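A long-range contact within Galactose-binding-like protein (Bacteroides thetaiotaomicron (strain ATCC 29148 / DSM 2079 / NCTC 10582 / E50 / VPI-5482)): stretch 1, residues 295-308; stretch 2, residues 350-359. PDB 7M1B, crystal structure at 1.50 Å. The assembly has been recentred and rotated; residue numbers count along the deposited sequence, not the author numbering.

Stretch 1, residues 295-308: WGRSDLPSSDGSWD
Stretch 2 350-359: PPVRYIRFKI

Two strands pair edge to edge, and the loop that follows the first folds back over one face of the pair. Strand 295-297 runs antiparallel to the strand through 354-359, their axes 162° apart and 4.7 Å at closest approach; the two stretches together bury 783 Å².

Stretch 2 begins as an extended loop. Pro351 (phi/psi -60/148) reaches Ser298 through water 1, which lies 2.7 Å from Ser298 OG and donates to Pro351 O at 2.5 Å. Val352, extended at -143/162 with chi1 m, places CG1 3.7 Å from Gly296 C. Here the first stretch must be slim: an ideal CB on Gly296 would lie 3.0 Å from Val352 CG1, a tight fit.

At Arg353 (-129/-47) the chain turns a corner. Its amide still points at the partner, so Arg297 O accepts two hydrogen bonds, from Arg353 N at 2.8 Å and from Tyr354 N at 2.9 Å. The CA-to-CB bond of Arg353 points sideways; the chain, t at chi1 to chi3, carries its end off from the first stretch, and NE and NH2 are hydrogen-bonded elsewhere in the structure.

Tyr354 (-89/141) pairs with Arg297, 5.3 Å between CA atoms, and Arg297 N returns a bond to Tyr354 O at 3.0 Å. With chi1 m and chi2 -82°, its ring lies beneath the loop: Pro301 CD sits 3.6 Å from the ring centroid, 11° off the normal, a CH-pi contact suited to a rigid proline. Leu300 CD1 comes to 4.2 Å from Tyr354 CZ. Arg297 (chi1 p, chi2 t, chi3 m) helps shape this loop, its NH2 forming a salt bridge with Asp299 OD2 at 2.9 Å.

Ile355 (-130/140, chi1 and chi2 m) is the non-hydrogen-bonded partner of Gly296, CA to CA 4.5 Å, and its side chain takes the opposite face from Tyr354 and Arg356. The close approach permits CA-H...O contacts, Ile355 CA to Trp295 O at 3.4 Å and Gly296 CA to Tyr354 O at 3.1 Å.

Arg356 (-123/142) is the hydrogen-bonded partner of Trp295, CA to CA 5.0 Å: Trp295 N to Arg356 O is 2.8 Å and Arg356 N to Trp295 O 2.9 Å, both nearly straight. Arg356 is buried, and 132 Å² of the whole residue is covered by the other stretch; its side chain is m, t, t with chi4 -171°. NH1 and NH2 both donate to Gly305 O, at 3.0 and 3.2 Å, while CZ lies 4.6 Å from the centroid of the six-membered ring of Trp307 (chi1 m, chi2 104°), a cation-pi contact over the face. Gly305 ends a type I turn from Ser302 at phi 79°, which favours glycine; an ideal CB would clash with Arg356 NH2 at 2.9 Å.

Phe357 points away. Lys358 (-96/107), t throughout, runs its aliphatic chain past two indoles, which both lie to one side of it: CB is 4.1 Å from Trp307 CH2, and CD 4.1 Å from NE1 of Trp295 (chi1 m, chi2 69°). Ile359 continues the strand beyond reach.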

ATOM      1  N   TRP A 295      -0.412  -4.943   5.199  1.00 18.39           N
ATOM      2  CA  TRP A 295       0.858  -5.145   5.872  1.00 17.44           C
ATOM      3  C   TRP A 295       1.730  -6.026   5.008  1.00 16.02           C
ATOM      4  O   TRP A 295       1.231  -6.799   4.148  1.00 16.88           O
ATOM      5  CB  TRP A 295       0.569  -5.871   7.212  1.00 18.08           C
ATOM      6  CG  TRP A 295      -0.075  -4.968   8.245  1.00 18.35           C
ATOM      7  CD1 TRP A 295      -1.347  -4.427   8.233  1.00 18.77           C
ATOM      8  CD2 TRP A 295       0.567  -4.451   9.442  1.00 19.60           C
ATOM      9  NE1 TRP A 295      -1.552  -3.669   9.354  1.00 19.53           N
ATOM     10  CE2 TRP A 295      -0.417  -3.703  10.132  1.00 21.20           C
ATOM     11  CE3 TRP A 295       1.791  -4.690  10.087  1.00 20.24           C
ATOM     12  CZ2 TRP A 295      -0.139  -3.025  11.347  1.00 21.72           C
ATOM     13  CZ3 TRP A 295       2.073  -4.028  11.275  1.00 21.57           C
ATOM     14  CH2 TRP A 295       1.107  -3.240  11.918  1.00 24.32           C
ATOM     15  N   GLY A 296       3.031  -5.965   5.242  1.00 19.30           N
ATOM     16  CA  GLY A 296       3.880  -6.840   4.416  1.00 19.25           C
ATOM     17  C   GLY A 296       5.185  -7.230   5.107  1.00 16.49           C
ATOM     18  O   GLY A 296       5.608  -6.566   6.072  1.00 18.10           O
ATOM     19  N   ARG A 297       5.927  -8.188   4.530  1.00 16.64           N
ATOM     20  CA  ARG A 297       7.304  -8.474   4.912  1.00 16.87           C
ATOM     21  C   ARG A 297       8.034  -9.132   3.749  1.00 16.63           C
ATOM     22  O   ARG A 297       7.408  -9.758   2.861  1.00 18.85           O
ATOM     23  CB  ARG A 297       7.290  -9.380   6.150  1.00 18.08           C
ATOM     24  CG  ARG A 297       6.646 -10.750   5.968  1.00 18.25           C
ATOM     25  CD  ARG A 297       6.467 -11.505   7.296  1.00 19.88           C
ATOM     26  NE  ARG A 297       7.745 -11.796   7.929  1.00 20.17           N
ATOM     27  CZ  ARG A 297       7.864 -12.092   9.222  1.00 20.70           C
ATOM     28  NH1 ARG A 297       6.778 -12.186   9.993  1.00 21.53           N
ATOM     29  NH2 ARG A 297       9.077 -12.369   9.698  1.00 24.27           N
ATOM     30  N   SER A 298       9.377  -9.068   3.779  1.00 19.78           N
ATOM     31  CA  SER A 298      10.130  -9.687   2.700  1.00 21.14           C
ATOM     32  C   SER A 298      10.571 -11.117   3.025  1.00 21.15           C
ATOM     33  O   SER A 298      10.840 -11.887   2.096  1.00 27.43           O
ATOM     34  CB  SER A 298      11.341  -8.893   2.263  1.00 22.06           C
ATOM     35  OG  SER A 298      12.154  -8.624   3.419  1.00 24.76           O
ATOM     36  N   ASP A 299      10.645 -11.448   4.321  1.00 21.40           N
ATOM     37  CA  ASP A 299      11.144 -12.738   4.781  1.00 22.35           C
ATOM     38  C   ASP A 299       9.969 -13.654   5.167  1.00 21.18           C
ATOM     39  O   ASP A 299       8.815 -13.213   5.285  1.00 19.51           O
ATOM     40  CB  ASP A 299      12.104 -12.524   5.960  1.00 22.58           C
ATOM     41  CG  ASP A 299      11.401 -11.939   7.201  1.00 23.53           C
ATOM     42  OD1 ASP A 299      10.579 -11.116   7.049  1.00 24.83           O
ATOM     43  OD2 ASP A 299      11.580 -12.470   8.294  1.00 29.56           O
ATOM     44  N   LEU A 300      10.244 -14.959   5.207  1.00 20.85           N
ATOM     45  CA  LEU A 300       9.226 -15.970   5.514  1.00 20.35           C
ATOM     46  C   LEU A 300       8.450 -15.620   6.796  1.00 20.01           C
ATOM     47  O   LEU A 300       9.025 -15.463   7.890  1.00 21.42           O
ATOM     48  CB  LEU A 300       9.914 -17.331   5.633  1.00 23.60           C
ATOM     49  CG  LEU A 300       9.028 -18.566   5.475  1.00 24.40           C
ATOM     50  CD1 LEU A 300       8.574 -18.755   4.025  1.00 26.67           C
ATOM     51  CD2 LEU A 300       9.684 -19.798   6.102  1.00 26.42           C
ATOM     52  N   PRO A 301       7.110 -15.555   6.730  1.00 19.90           N
ATOM     53  CA  PRO A 301       6.274 -15.456   7.934  1.00 19.16           C
ATOM     54  C   PRO A 301       6.444 -16.673   8.832  1.00 19.91           C
ATOM     55  O   PRO A 301       6.702 -17.763   8.340  1.00 21.99           O
ATOM     56  CB  PRO A 301       4.829 -15.454   7.395  1.00 20.90           C
ATOM     57  CG  PRO A 301       5.013 -14.908   5.952  1.00 20.49           C
ATOM     58  CD  PRO A 301       6.267 -15.614   5.508  1.00 19.07           C
ATOM     59  N   SER A 302       6.242 -16.451  10.123  1.00 18.93           N
ATOM     60  CA  SER A 302       6.042 -17.564  11.059  1.00 19.37           C
ATOM     61  C   SER A 302       4.675 -18.220  10.806  1.00 20.60           C
ATOM     62  O   SER A 302       3.661 -17.526  10.593  1.00 18.66           O
ATOM     63  CB  SER A 302       6.251 -17.164  12.557  1.00 23.70           C
ATOM     64  OG  SER A 302       5.277 -16.218  12.942  1.00 24.37           O
ATOM     65  N   SER A 303       4.661 -19.545  10.894  1.00 21.72           N
ATOM     66  CA  SER A 303       3.464 -20.352  10.567  1.00 20.97           C
ATOM     67  C   SER A 303       2.291 -20.079  11.521  1.00 18.84           C
ATOM     68  O   SER A 303       1.136 -20.222  11.136  1.00 20.98           O
ATOM     69  CB  SER A 303       3.805 -21.859  10.508  1.00 21.81           C
ATOM     70  OG  SER A 303       4.166 -22.290  11.828  1.00 27.79           O
ATOM     71  N   ASP A 304       2.591 -19.541  12.744  1.00 20.95           N
ATOM     72  CA  ASP A 304       1.532 -19.306  13.735  1.00 22.20           C
ATOM     73  C   ASP A 304       0.729 -18.050  13.371  1.00 20.13           C
ATOM     74  O   ASP A 304      -0.318 -17.743  13.939  1.00 22.55           O
ATOM     75  CB  ASP A 304       2.054 -19.204  15.188  1.00 22.69           C
ATOM     76  CG  ASP A 304       3.123 -18.125  15.405  1.00 25.33           C
ATOM     77  OD1 ASP A 304       3.449 -17.371  14.421  1.00 23.88           O
ATOM     78  OD2 ASP A 304       3.682 -18.025  16.583  1.00 33.71           O
ATOM     79  N   GLY A 305       1.271 -17.276  12.418  1.00 18.59           N
ATOM     80  CA  GLY A 305       0.637 -16.013  12.013  1.00 18.00           C
ATOM     81  C   GLY A 305       0.893 -14.859  12.983  1.00 17.54           C
ATOM     82  O   GLY A 305       0.190 -13.833  12.939  1.00 20.86           O
ATOM     83  N   SER A 306       1.932 -15.007  13.791  1.00 19.69           N
ATOM     84  CA  SER A 306       2.278 -13.878  14.662  1.00 19.39           C
ATOM     85  C   SER A 306       2.529 -12.617  13.838  1.00 21.80           C
ATOM     86  O   SER A 306       3.147 -12.658  12.779  1.00 21.27           O
ATOM     87  CB  SER A 306       3.539 -14.232  15.423  1.00 21.62           C
ATOM     88  OG  SER A 306       4.000 -13.106  16.139  1.00 25.77           O
ATOM     89  N   TRP A 307       2.137 -11.452  14.401  1.00 21.16           N
ATOM     90  CA  TRP A 307       2.355 -10.200  13.688  1.00 20.71           C
ATOM     91  C   TRP A 307       3.794  -9.648  13.832  1.00 22.62           C
ATOM     92  O   TRP A 307       4.192  -8.713  13.124  1.00 23.64           O
ATOM     93  CB  TRP A 307       1.326  -9.199  14.205  1.00 21.49           C
ATOM     94  CG  TRP A 307      -0.032  -9.392  13.576  1.00 19.85           C
ATOM     95  CD1 TRP A 307      -1.155  -9.967  14.105  1.00 20.30           C
ATOM     96  CD2 TRP A 307      -0.415  -8.862  12.300  1.00 21.22           C
ATOM     97  NE1 TRP A 307      -2.204  -9.893  13.205  1.00 26.51           N
ATOM     98  CE2 TRP A 307      -1.783  -9.195  12.086  1.00 20.88           C
ATOM     99  CE3 TRP A 307       0.278  -8.130  11.326  1.00 21.98           C
ATOM    100  CZ2 TRP A 307      -2.466  -8.759  10.942  1.00 20.48           C
ATOM    101  CZ3 TRP A 307      -0.387  -7.746  10.170  1.00 20.64           C
ATOM    102  CH2 TRP A 307      -1.753  -8.028   9.991  1.00 19.27           C
ATOM    103  N   ASP A 308       4.612 -10.308  14.663  1.00 24.90           N
ATOM    104  CA  ASP A 308       6.016  -9.946  14.779  1.00 25.19           C
ATOM    105  C   ASP A 308       6.684 -10.066  13.407  1.00 24.58           C
ATOM    106  O   ASP A 308       6.483 -11.075  12.676  1.00 24.47           O
ATOM    107  CB  ASP A 308       6.704 -10.900  15.752  1.00 28.62           C
ATOM    108  CG  ASP A 308       6.314 -10.646  17.208  1.00 39.89           C
ATOM    109  OD1 ASP A 308       5.520  -9.697  17.514  1.00 41.20           O
ATOM    110  OD2 ASP A 308       6.817 -11.394  18.038  1.00 42.86           O
ATOM    111  N   PRO A 350       9.533  -0.849   3.118  1.00 24.14           N
ATOM    112  CA  PRO A 350      10.636  -1.663   2.634  1.00 22.20           C
ATOM    113  C   PRO A 350      10.084  -2.471   1.454  1.00 20.44           C
ATOM    114  O   PRO A 350       8.853  -2.581   1.314  1.00 23.23           O
ATOM    115  CB  PRO A 350      10.917  -2.626   3.814  1.00 25.94           C
ATOM    116  CG  PRO A 350       9.623  -2.712   4.594  1.00 27.13           C
ATOM    117  CD  PRO A 350       8.847  -1.454   4.283  1.00 25.48           C
ATOM    118  N   PRO A 351      10.954  -3.122   0.649  1.00 20.29           N
ATOM    119  CA  PRO A 351      10.501  -4.129  -0.320  1.00 20.73           C
ATOM    120  C   PRO A 351       9.814  -5.225   0.479  1.00 22.35           C
ATOM    121  O   PRO A 351      10.246  -5.550   1.580  1.00 24.12           O
ATOM    122  CB  PRO A 351      11.823  -4.692  -0.872  1.00 29.70           C
ATOM    123  CG  PRO A 351      12.798  -3.521  -0.720  1.00 29.20           C
ATOM    124  CD  PRO A 351      12.429  -2.981   0.649  1.00 26.45           C
ATOM    125  N   VAL A 352       8.799  -5.850  -0.131  1.00 19.18           N
ATOM    126  CA  VAL A 352       8.046  -6.911   0.572  1.00 16.61           C
ATOM    127  C   VAL A 352       7.693  -8.005  -0.449  1.00 17.55           C
ATOM    128  O   VAL A 352       7.779  -7.766  -1.669  1.00 20.34           O
ATOM    129  CB  VAL A 352       6.762  -6.433   1.284  1.00 18.10           C
ATOM    130  CG1 VAL A 352       7.109  -5.557   2.493  1.00 20.85           C
ATOM    131  CG2 VAL A 352       5.855  -5.684   0.331  1.00 19.78           C
ATOM    132  N   ARG A 353       7.344  -9.190   0.080  1.00 17.50           N
ATOM    133  CA  ARG A 353       6.904 -10.316  -0.766  1.00 15.90           C
ATOM    134  C   ARG A 353       5.586 -10.851  -0.201  1.00 17.97           C
ATOM    135  O   ARG A 353       4.715 -11.194  -1.010  1.00 17.51           O
ATOM    136  CB  ARG A 353       7.953 -11.433  -0.700  1.00 18.62           C
ATOM    137  CG  ARG A 353       7.466 -12.719  -1.367  1.00 18.21           C
ATOM    138  CD  ARG A 353       8.570 -13.737  -1.554  1.00 19.36           C
ATOM    139  NE  ARG A 353       7.996 -14.965  -2.106  1.00 18.56           N
ATOM    140  CZ  ARG A 353       8.629 -15.917  -2.764  1.00 20.29           C
ATOM    141  NH1 ARG A 353       9.899 -15.748  -3.173  1.00 24.56           N
ATOM    142  NH2 ARG A 353       7.895 -16.944  -3.166  1.00 20.48           N
ATOM    143  N   TYR A 354       5.506 -11.061   1.137  1.00 18.20           N
ATOM    144  CA  TYR A 354       4.307 -11.581   1.753  1.00 15.87           C
ATOM    145  C   TYR A 354       3.398 -10.448   2.137  1.00 17.21           C
ATOM    146  O   TYR A 354       3.877  -9.447   2.678  1.00 18.37           O
ATOM    147  CB  TYR A 354       4.626 -12.534   2.910  1.00 16.26           C
ATOM    148  CG  TYR A 354       5.568 -13.644   2.553  1.00 16.10           C
ATOM    149  CD1 TYR A 354       5.093 -14.814   1.911  1.00 16.68           C
ATOM    150  CD2 TYR A 354       6.949 -13.469   2.626  1.00 17.92           C
ATOM    151  CE1 TYR A 354       5.968 -15.823   1.516  1.00 17.76           C
ATOM    152  CE2 TYR A 354       7.845 -14.422   2.134  1.00 17.90           C
ATOM    153  CZ  TYR A 354       7.346 -15.583   1.549  1.00 21.22           C
ATOM    154  OH  TYR A 354       8.213 -16.571   1.131  1.00 22.91           O
ATOM    155  N   ILE A 355       2.085 -10.614   1.955  1.00 16.16           N
ATOM    156  CA  ILE A 355       1.130  -9.523   2.149  1.00 16.75           C
ATOM    157  C   ILE A 355       0.001  -9.993   3.056  1.00 17.22           C
ATOM    158  O   ILE A 355      -0.543 -11.055   2.843  1.00 17.32           O
ATOM    159  CB  ILE A 355       0.570  -8.988   0.792  1.00 15.61           C
ATOM    160  CG1 ILE A 355       1.651  -8.511  -0.196  1.00 16.62           C
ATOM    161  CG2 ILE A 355      -0.487  -7.936   0.987  1.00 16.82           C
ATOM    162  CD1 ILE A 355       2.398  -7.312   0.354  1.00 19.48           C
ATOM    163  N   ARG A 356      -0.440  -9.107   3.961  1.00 15.67           N
ATOM    164  CA  ARG A 356      -1.674  -9.345   4.701  1.00 16.66           C
ATOM    165  C   ARG A 356      -2.641  -8.188   4.493  1.00 19.58           C
ATOM    166  O   ARG A 356      -2.233  -6.998   4.472  1.00 18.37           O
ATOM    167  CB  ARG A 356      -1.390  -9.468   6.193  1.00 18.94           C
ATOM    168  CG  ARG A 356      -1.021 -10.880   6.622  1.00 19.74           C
ATOM    169  CD  ARG A 356      -0.629 -10.969   8.069  1.00 19.00           C
ATOM    170  NE  ARG A 356      -0.873 -12.357   8.461  1.00 18.60           N
ATOM    171  CZ  ARG A 356      -0.805 -12.794   9.712  1.00 15.22           C
ATOM    172  NH1 ARG A 356      -0.286 -11.986  10.685  1.00 17.96           N
ATOM    173  NH2 ARG A 356      -1.121 -14.011  10.060  1.00 19.59           N
ATOM    174  N   PHE A 357      -3.935  -8.536   4.385  1.00 16.42           N
ATOM    175  CA  PHE A 357      -5.009  -7.565   4.514  1.00 15.69           C
ATOM    176  C   PHE A 357      -5.638  -7.756   5.882  1.00 15.41           C
ATOM    177  O   PHE A 357      -6.105  -8.818   6.221  1.00 19.11           O
ATOM    178  CB  PHE A 357      -6.063  -7.801   3.419  1.00 17.97           C
ATOM    179  CG  PHE A 357      -5.740  -7.121   2.116  1.00 16.71           C
ATOM    180  CD1 PHE A 357      -4.513  -7.338   1.515  1.00 20.12           C
ATOM    181  CD2 PHE A 357      -6.704  -6.426   1.410  1.00 16.79           C
ATOM    182  CE1 PHE A 357      -4.190  -6.693   0.313  1.00 19.17           C
ATOM    183  CE2 PHE A 357      -6.396  -5.745   0.226  1.00 19.12           C
ATOM    184  CZ  PHE A 357      -5.145  -5.932  -0.334  1.00 18.74           C
ATOM    185  N   LYS A 358      -5.470  -6.702   6.734  1.00 18.88           N
ATOM    186  CA  LYS A 358      -6.091  -6.686   8.041  1.00 18.54           C
ATOM    187  C   LYS A 358      -7.391  -5.914   7.904  1.00 20.28           C
ATOM    188  O   LYS A 358      -7.390  -4.676   7.724  1.00 17.76           O
ATOM    189  CB  LYS A 358      -5.144  -6.001   9.042  1.00 19.69           C
ATOM    190  CG  LYS A 358      -5.666  -6.022  10.483  1.00 21.99           C
ATOM    191  CD  LYS A 358      -4.660  -5.280  11.447  1.00 27.62           C
ATOM    192  CE  LYS A 358      -4.860  -5.669  13.009  1.00 52.41           C
ATOM    193  NZ  LYS A 358      -3.740  -5.073  13.890  1.00 72.67           N
ATOM    194  N   ILE A 359      -8.502  -6.655   7.950  1.00 19.66           N
ATOM    195  CA  ILE A 359      -9.798  -6.059   7.651  1.00 17.15           C
ATOM    196  C   ILE A 359     -10.334  -5.480   8.965  1.00 18.27           C
ATOM    197  O   ILE A 359     -10.527  -6.244   9.925  1.00 18.39           O
ATOM    198  CB  ILE A 359     -10.769  -7.094   7.043  1.00 16.73           C
ATOM    199  CG1 ILE A 359     -10.187  -7.843   5.829  1.00 21.73           C
ATOM    200  CG2 ILE A 359     -12.115  -6.405   6.719  1.00 18.45           C
ATOM    201  CD1 ILE A 359      -9.762  -6.908   4.737  1.00 22.27           C
TER
HETATM  202  O   HOH W   1      12.055  -5.956   3.196  1.00 55.42           O